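Local coordinates for protein glutamyl-tRNA(Gln) amidotransferase subunit B, mitochondrial (Saccharomyces cerevisiae, PDB 4N0H) that is the B subunit of a mitochondrial amidotransferase complex, a GatB/GatE family protein that assembles with subunit F and a further protein chain, at residues D89-F94 against Y283-D288; H47-Y52 against D161-N166; Q81-S86 against F111-K116. All coordinates share one frame; numbering follows the deposited sequence.

Contact 1 of 3, residues D89-F94 against Y283-D288; sequences DRKHYF and YRYMPD
H92 and Y283 join the end of strand 89-92 to the turn that precedes short strand 286-287, which runs antiparallel to it. The H92 backbone N donates a 2.8 Å hydrogen bond to Y283 O. The imidazole comes back to the same carbonyl with ND1, a longer bond, and ND1 also donates to R284 O at 3.0 Å from above that carbonyl plane. The R284 guanidinium lays one face over H92 CB, and both H92 NE2 and R284 NH1 bond polar side chains of another protein chain.

K91, with CG anti to the backbone N (chi1 175°) and the chain extended beyond it, runs alongside the Y283 ring. Its CE sits 3.6 Å from the Y283 ring centroid, over the centre of the face, and NZ makes a cation-pi contact at 4.6 Å from that centroid. Y285 flanks the same lysine, with Y285 CE2 3.6 Å from K91 CG.

R90 pairs with M286 through reciprocal backbone bonds. Its extended chain carries NE to 2.8 Å from D288 OD2, a salt bridge that meets the carboxylate from 46° above its plane; NH2 adds a weak bond, and water 1 links R90 NH2 to D288 OD2.

While OD2 takes these bonds, D288 OD1 is held by the backbone N-H groups of E290 and L291. The carboxylate probably offsets the charge of buried R90, whose NH1 and NH2 also hydrogen-bond polar side chains of the other protein chain.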
# COMPACT_ATOMS: atom_id res chain seq x y z
N ASP B 89 -1.05 9.16 -7.73
CA ASP B 89 0.30 8.72 -7.40
C ASP B 89 0.75 9.36 -6.09
O ASP B 89 0.22 10.39 -5.69
CB ASP B 89 1.28 9.09 -8.52
CG ASP B 89 0.72 8.80 -9.90
OD1 ASP B 89 0.44 9.76 -10.64
OD2 ASP B 89 0.55 7.60 -10.23
N ARG B 90 1.73 8.74 -5.44
CA ARG B 90 2.28 9.26 -4.20
C ARG B 90 3.52 10.10 -4.46
O ARG B 90 4.49 9.63 -5.06
CB ARG B 90 2.62 8.11 -3.25
CG ARG B 90 1.43 7.24 -2.90
CD ARG B 90 1.82 6.12 -1.96
NE ARG B 90 0.65 5.35 -1.55
CZ ARG B 90 0.71 4.26 -0.78
NH1 ARG B 90 1.89 3.82 -0.35
NH2 ARG B 90 -0.40 3.62 -0.44
N LYS B 91 3.49 11.35 -4.01
CA LYS B 91 4.62 12.26 -4.10
C LYS B 91 5.24 12.35 -2.72
O LYS B 91 4.65 12.93 -1.81
CB LYS B 91 4.15 13.64 -4.58
CG LYS B 91 5.23 14.71 -4.62
CD LYS B 91 4.62 16.06 -5.01
CE LYS B 91 5.68 17.15 -5.13
NZ LYS B 91 5.09 18.43 -5.61
N HIS B 92 6.43 11.78 -2.55
CA HIS B 92 7.01 11.57 -1.22
C HIS B 92 7.91 12.72 -0.73
O HIS B 92 8.83 13.14 -1.44
CB HIS B 92 7.83 10.27 -1.18
CG HIS B 92 7.02 9.03 -1.43
ND1 HIS B 92 6.91 8.44 -2.67
CD2 HIS B 92 6.31 8.24 -0.58
CE1 HIS B 92 6.15 7.36 -2.58
NE2 HIS B 92 5.77 7.22 -1.32
N TYR B 93 7.63 13.20 0.48
CA TYR B 93 8.54 14.06 1.23
C TYR B 93 8.06 14.23 2.68
O TYR B 93 6.89 14.02 2.98
CB TYR B 93 8.72 15.43 0.56
CG TYR B 93 7.46 16.26 0.47
CD1 TYR B 93 6.58 16.12 -0.59
CD2 TYR B 93 7.18 17.22 1.44
CE1 TYR B 93 5.43 16.90 -0.68
CE2 TYR B 93 6.04 17.99 1.36
CZ TYR B 93 5.17 17.83 0.30
OH TYR B 93 4.03 18.60 0.23
N PHE B 94 8.98 14.60 3.57
CA PHE B 94 8.64 14.79 4.97
C PHE B 94 8.35 16.26 5.27
O PHE B 94 9.11 17.14 4.86
CB PHE B 94 9.77 14.31 5.88
CG PHE B 94 10.02 12.83 5.83
CD1 PHE B 94 11.08 12.32 5.10
CD2 PHE B 94 9.20 11.95 6.52
CE1 PHE B 94 11.32 10.96 5.05
CE2 PHE B 94 9.43 10.59 6.47
CZ PHE B 94 10.49 10.09 5.74
N TYR B 283 11.02 12.87 -5.66
CA TYR B 283 9.76 12.66 -4.95
C TYR B 283 9.32 11.20 -5.01
O TYR B 283 8.35 10.81 -4.37
CB TYR B 283 8.67 13.59 -5.50
CG TYR B 283 8.92 15.05 -5.19
CD1 TYR B 283 8.85 15.51 -3.88
CD2 TYR B 283 9.22 15.96 -6.19
CE1 TYR B 283 9.08 16.84 -3.58
CE2 TYR B 283 9.45 17.29 -5.90
CZ TYR B 283 9.37 17.73 -4.59
OH TYR B 283 9.60 19.05 -4.28
N ARG B 284 10.04 10.40 -5.79
CA ARG B 284 9.78 8.96 -5.89
C ARG B 284 8.31 8.67 -6.19
O ARG B 284 7.67 7.89 -5.49
CB ARG B 284 10.24 8.25 -4.62
CG ARG B 284 11.76 8.16 -4.47
CD ARG B 284 12.21 8.27 -3.02
NE ARG B 284 11.96 9.60 -2.49
CZ ARG B 284 11.51 9.86 -1.27
NH1 ARG B 284 11.24 8.87 -0.43
NH2 ARG B 284 11.31 11.11 -0.90
N TYR B 285 7.79 9.33 -7.22
CA TYR B 285 6.40 9.16 -7.64
C TYR B 285 6.07 7.69 -7.86
O TYR B 285 6.73 7.01 -8.65
CB TYR B 285 6.11 9.94 -8.92
CG TYR B 285 6.16 11.44 -8.78
CD1 TYR B 285 7.23 12.17 -9.27
CD2 TYR B 285 5.12 12.14 -8.16
CE1 TYR B 285 7.28 13.55 -9.15
CE2 TYR B 285 5.16 13.52 -8.04
CZ TYR B 285 6.24 14.22 -8.54
OH TYR B 285 6.29 15.59 -8.42
N MET B 286 5.06 7.21 -7.15
CA MET B 286 4.63 5.82 -7.24
C MET B 286 3.12 5.81 -7.37
O MET B 286 2.43 6.41 -6.56
CB MET B 286 5.04 5.05 -5.98
CG MET B 286 4.73 3.56 -6.03
SD MET B 286 5.10 2.70 -4.47
CE MET B 286 3.83 3.36 -3.40
N PRO B 287 2.60 5.13 -8.40
CA PRO B 287 1.15 4.97 -8.50
C PRO B 287 0.62 4.36 -7.21
O PRO B 287 1.23 3.41 -6.70
CB PRO B 287 0.98 4.00 -9.66
CG PRO B 287 2.18 4.23 -10.51
CD PRO B 287 3.30 4.50 -9.54
N ASP B 288 -0.47 4.89 -6.66
CA ASP B 288 -1.00 4.36 -5.42
C ASP B 288 -1.44 2.91 -5.62
O ASP B 288 -2.15 2.59 -6.57
CB ASP B 288 -2.16 5.20 -4.90
CG ASP B 288 -2.53 4.84 -3.48
OD1 ASP B 288 -3.37 3.93 -3.29
OD2 ASP B 288 -1.98 5.46 -2.55
O HOH W 1 -3.24 4.08 -0.53

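Contact 2 of 3, residues H47-Y52 against D161-N166; sequences HHTSYY and DLNRSN
N163 gives its amide oxygen to the backbone of H47 and H48 in a buried contact between two loops: 47-52, which lies between strand 14-23 and helix 65-78, and the loop 161-166, which joins strands 157-161 and 168-174. Both N-H groups converge on the one atom. H47 N is 2.9 Å from N163 OD1, in the amide plane on a lone pair, whereas H48 N, 2.8 Å from N163 OD1, approaches from 39° above that plane. The other end of the amide, ND2, bonds A44 O, which fixes the rotation of the group.

The N163 backbone N donates to D161 OD2, closing an Asx turn. Beside it, the T49 methyl CG2 rests 3.5 Å from L162 O. At the far end N166 ND2 meets the edge of the Y52 ring, near its plane and 3.6 Å from Y52 CE2, with amide and ring planes 63° apart; that amide is held by Q142 at OD1 and D53 at ND2.

H48 ND1 bonds S132 of subunit F, and T49 O takes the indole N-H of W135 of the same subunit. One side-chain oxygen thus satisfies two neighbouring backbone N-H groups of an irregular loop, on a stretch that also binds subunit F.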
# COMPACT_ATOMS: atom_id res chain seq x y z
N HIS B 47 -10.06 19.54 14.20
CA HIS B 47 -11.42 19.27 14.61
C HIS B 47 -12.14 18.56 13.47
O HIS B 47 -12.90 17.61 13.68
CB HIS B 47 -12.09 20.60 14.95
CG HIS B 47 -13.55 20.50 15.27
ND1 HIS B 47 -14.02 19.98 16.46
CD2 HIS B 47 -14.65 20.89 14.58
CE1 HIS B 47 -15.34 20.04 16.48
NE2 HIS B 47 -15.74 20.58 15.34
N HIS B 48 -11.88 19.02 12.25
CA HIS B 48 -12.43 18.39 11.05
C HIS B 48 -11.45 17.35 10.50
O HIS B 48 -11.02 17.45 9.35
CB HIS B 48 -12.71 19.45 9.98
CG HIS B 48 -13.66 20.51 10.42
ND1 HIS B 48 -14.96 20.24 10.79
CD2 HIS B 48 -13.51 21.85 10.55
CE1 HIS B 48 -15.57 21.37 11.12
NE2 HIS B 48 -14.71 22.36 10.98
N THR B 49 -11.12 16.36 11.32
CA THR B 49 -10.10 15.38 10.96
C THR B 49 -10.50 13.94 11.32
O THR B 49 -10.68 13.60 12.49
CB THR B 49 -8.76 15.69 11.65
OG1 THR B 49 -8.98 15.82 13.06
CG2 THR B 49 -8.16 16.98 11.12
N SER B 50 -10.60 13.10 10.30
CA SER B 50 -10.88 11.68 10.49
C SER B 50 -9.63 10.93 10.94
O SER B 50 -8.54 11.50 11.00
CB SER B 50 -11.37 11.08 9.18
OG SER B 50 -10.41 11.31 8.16
N TYR B 51 -9.79 9.64 11.24
CA TYR B 51 -8.66 8.77 11.50
C TYR B 51 -7.69 8.82 10.32
O TYR B 51 -6.47 8.87 10.50
CB TYR B 51 -9.11 7.33 11.74
CG TYR B 51 -10.04 7.13 12.92
CD1 TYR B 51 -9.91 7.91 14.07
CD2 TYR B 51 -11.04 6.18 12.88
CE1 TYR B 51 -10.76 7.72 15.16
CE2 TYR B 51 -11.90 5.99 13.95
CZ TYR B 51 -11.76 6.76 15.08
OH TYR B 51 -12.62 6.55 16.14
N TYR B 52 -8.24 8.83 9.10
CA TYR B 52 -7.41 8.89 7.90
C TYR B 52 -6.65 10.20 7.78
O TYR B 52 -5.48 10.21 7.38
CB TYR B 52 -8.24 8.66 6.63
CG TYR B 52 -7.45 8.93 5.36
CD1 TYR B 52 -6.60 7.97 4.83
CD2 TYR B 52 -7.55 10.15 4.72
CE1 TYR B 52 -5.86 8.23 3.68
CE2 TYR B 52 -6.82 10.42 3.57
CZ TYR B 52 -5.98 9.45 3.06
OH TYR B 52 -5.27 9.73 1.92
N ASP B 161 -2.03 22.46 11.99
CA ASP B 161 -3.47 22.20 11.97
C ASP B 161 -3.79 21.39 10.72
O ASP B 161 -3.53 21.84 9.60
CB ASP B 161 -4.23 23.53 11.97
CG ASP B 161 -5.74 23.36 11.93
OD1 ASP B 161 -6.44 24.38 11.81
OD2 ASP B 161 -6.24 22.21 12.02
N LEU B 162 -4.35 20.20 10.91
CA LEU B 162 -4.62 19.30 9.79
C LEU B 162 -6.06 19.39 9.27
O LEU B 162 -6.49 18.53 8.49
CB LEU B 162 -4.24 17.86 10.15
CG LEU B 162 -2.75 17.63 10.45
CD1 LEU B 162 -2.46 16.18 10.88
CD2 LEU B 162 -1.88 18.02 9.25
N ASN B 163 -6.80 20.42 9.69
CA ASN B 163 -8.15 20.64 9.17
C ASN B 163 -8.13 20.73 7.64
O ASN B 163 -9.05 20.25 6.98
CB ASN B 163 -8.78 21.91 9.75
CG ASN B 163 -9.41 21.70 11.13
OD1 ASN B 163 -9.62 20.58 11.57
ND2 ASN B 163 -9.70 22.80 11.81
N ARG B 164 -7.09 21.36 7.10
CA ARG B 164 -7.02 21.58 5.66
C ARG B 164 -6.37 20.41 4.92
O ARG B 164 -6.44 20.33 3.70
CB ARG B 164 -6.27 22.88 5.35
CG ARG B 164 -6.43 23.37 3.92
CD ARG B 164 -5.49 24.54 3.62
NE ARG B 164 -4.10 24.11 3.50
CZ ARG B 164 -3.08 24.95 3.38
NH1 ARG B 164 -1.84 24.48 3.27
NH2 ARG B 164 -3.29 26.26 3.36
N SER B 165 -5.74 19.51 5.66
CA SER B 165 -5.13 18.34 5.04
C SER B 165 -6.23 17.49 4.42
O SER B 165 -7.27 17.29 5.03
CB SER B 165 -4.35 17.53 6.07
OG SER B 165 -3.57 16.53 5.43
N ASN B 166 -5.98 17.03 3.19
CA ASN B 166 -6.91 16.15 2.47
C ASN B 166 -8.11 16.88 1.85
O ASN B 166 -9.03 16.26 1.33
CB ASN B 166 -7.34 14.98 3.37
CG ASN B 166 -8.03 13.88 2.60
OD1 ASN B 166 -7.70 13.60 1.45
ND2 ASN B 166 -9.01 13.25 3.23

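Contact 3 of 3, residues Q81-S86 against F111-K116; sequences QVNSIS and FARGGK
F111 packs against V82 and S86 where strand 81-82 pairs with the long strand 102-120. F111 CG is anti to the backbone N (chi1 -174°), and V82 CG1 stands over one face of the ring toward its rim, 4.2 Å from F111 CE1. A71 and S75 of helix 65-78 also touch this ring. The F111 carbonyl accepts the N83 backbone N at 2.8 Å. Water 2 bridges F111 O, N83 O and S86 OG, spanning the turn that follows strand 81-82.

F111 and A112 form a classic beta bulge opposite L138 of strand 130-142. A112 makes a non-hydrogen-bonded antiparallel pair with V82, its CA 3.3 Å from Q81 O in a C-H...O contact and its CB 4.0 Å from V82 CA, on the same face of the sheet as the V82 side chain.

R113 comes next as the hydrogen-bonded partner of Q81. Its N donates to Q81 O at 2.9 Å, and Q81 N returns a bond of 2.7 Å to R113 O. On the face shared with Q81, the R113 chain bends at chi3 (-83°), which sets NE; NH2 lies 3.4 Å from N83 OD1, a weak bond near the guanidinium plane. N83 ND2 is held by P110 O.

Beyond R113 the two segments part at G114 and G115, both with positive phi, while the G114 carbonyl takes a bond from S80 OG. K116 makes a backbone hydrogen bond with L78, at the end of helix 65-78.

Main-chain hydrogen bonds therefore carry this strand pair, with an apolar face toward the helix around V82, A112 and F111, and a polar face where Q81 and R113 are exposed.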
# COMPACT_ATOMS: atom_id res chain seq x y z
N GLN B 81 -9.94 17.13 -23.02
CA GLN B 81 -10.18 15.71 -23.23
C GLN B 81 -9.97 14.94 -21.93
O GLN B 81 -8.86 14.89 -21.40
CB GLN B 81 -9.29 15.14 -24.33
CG GLN B 81 -9.18 13.61 -24.28
CD GLN B 81 -8.86 13.00 -25.62
OE1 GLN B 81 -9.63 13.15 -26.58
NE2 GLN B 81 -7.74 12.29 -25.71
N VAL B 82 -11.04 14.36 -21.41
CA VAL B 82 -10.97 13.57 -20.19
C VAL B 82 -10.22 12.28 -20.45
O VAL B 82 -10.53 11.56 -21.41
CB VAL B 82 -12.37 13.25 -19.64
CG1 VAL B 82 -12.26 12.32 -18.43
CG2 VAL B 82 -13.10 14.54 -19.28
N ASN B 83 -9.23 11.99 -19.62
CA ASN B 83 -8.42 10.78 -19.76
C ASN B 83 -9.28 9.53 -19.61
O ASN B 83 -10.13 9.46 -18.72
CB ASN B 83 -7.30 10.78 -18.73
CG ASN B 83 -6.03 10.12 -19.25
OD1 ASN B 83 -6.07 9.32 -20.18
ND2 ASN B 83 -4.90 10.46 -18.64
N SER B 84 -9.07 8.55 -20.48
CA SER B 84 -9.81 7.30 -20.41
C SER B 84 -9.55 6.61 -19.08
O SER B 84 -10.46 6.07 -18.45
CB SER B 84 -9.41 6.38 -21.57
OG SER B 84 -8.01 6.16 -21.58
N ILE B 85 -8.29 6.64 -18.66
CA ILE B 85 -7.90 6.15 -17.35
C ILE B 85 -7.06 7.22 -16.66
O ILE B 85 -6.06 7.68 -17.21
CB ILE B 85 -7.02 4.88 -17.46
CG1 ILE B 85 -7.81 3.73 -18.09
CG2 ILE B 85 -6.48 4.48 -16.09
CD1 ILE B 85 -8.86 3.14 -17.18
N SER B 86 -7.47 7.62 -15.46
CA SER B 86 -6.57 8.41 -14.62
C SER B 86 -6.33 7.70 -13.29
O SER B 86 -7.06 6.77 -12.92
CB SER B 86 -7.06 9.85 -14.44
OG SER B 86 -8.27 9.92 -13.71
N PHE B 111 -6.35 13.87 -14.83
CA PHE B 111 -7.78 13.70 -15.10
C PHE B 111 -8.15 14.08 -16.54
O PHE B 111 -8.95 13.39 -17.17
CB PHE B 111 -8.62 14.52 -14.11
CG PHE B 111 -10.10 14.28 -14.24
CD1 PHE B 111 -10.89 15.12 -15.02
CD2 PHE B 111 -10.70 13.21 -13.59
CE1 PHE B 111 -12.26 14.90 -15.14
CE2 PHE B 111 -12.07 12.99 -13.70
CZ PHE B 111 -12.85 13.83 -14.48
N ALA B 112 -7.59 15.18 -17.03
CA ALA B 112 -7.89 15.66 -18.38
C ALA B 112 -6.69 16.35 -19.01
O ALA B 112 -5.78 16.80 -18.31
CB ALA B 112 -9.09 16.61 -18.36
N ARG B 113 -6.69 16.42 -20.33
CA ARG B 113 -5.65 17.12 -21.06
C ARG B 113 -6.26 17.99 -22.15
O ARG B 113 -7.39 17.75 -22.59
CB ARG B 113 -4.65 16.13 -21.66
CG ARG B 113 -3.71 15.50 -20.63
CD ARG B 113 -2.84 14.42 -21.26
NE ARG B 113 -3.53 13.13 -21.35
CZ ARG B 113 -3.18 12.15 -22.18
NH1 ARG B 113 -2.15 12.31 -23.00
NH2 ARG B 113 -3.86 11.01 -22.19
N GLY B 114 -5.51 19.00 -22.59
CA GLY B 114 -5.99 19.90 -23.62
C GLY B 114 -7.03 20.85 -23.08
O GLY B 114 -7.18 21.01 -21.87
N GLY B 115 -7.77 21.49 -23.99
CA GLY B 115 -8.71 22.51 -23.61
C GLY B 115 -8.10 23.89 -23.78
O GLY B 115 -6.93 24.00 -24.16
N LYS B 116 -8.87 24.93 -23.50
CA LYS B 116 -8.41 26.29 -23.70
C LYS B 116 -9.36 27.30 -23.08
O LYS B 116 -10.49 26.97 -22.72
CB LYS B 116 -8.28 26.59 -25.19
CG LYS B 116 -9.61 26.59 -25.91
CD LYS B 116 -9.45 26.70 -27.41
CE LYS B 116 -10.81 26.78 -28.09
NZ LYS B 116 -10.70 26.72 -29.58
O HOH W 2 -9.87 10.74 -16.02

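How the contacts relate
Contacts 1 and 3 sit on one mixed sheet. Their segments 81-86 and 89-94 nearly run on from each other in sequence, and both pair with strand 102-120, yet the contact centres are 21 Å apart. Contact 2 lies 20 Å from contact 1 between centres, with nearest atoms about 7 Å apart and no touch; both reach T144, which Y93 touches and R164 NE bonds at its carbonyl. Contact 3 is nested in the loop closed by contact 2, 29 Å away between centres. Contacts 1 and 2 both face subunit F and the other protein chain, whereas contact 3 meets no neighbouring chain, so the first two belong to the assembly interface and the third to the subunit's own sheet-helix packing.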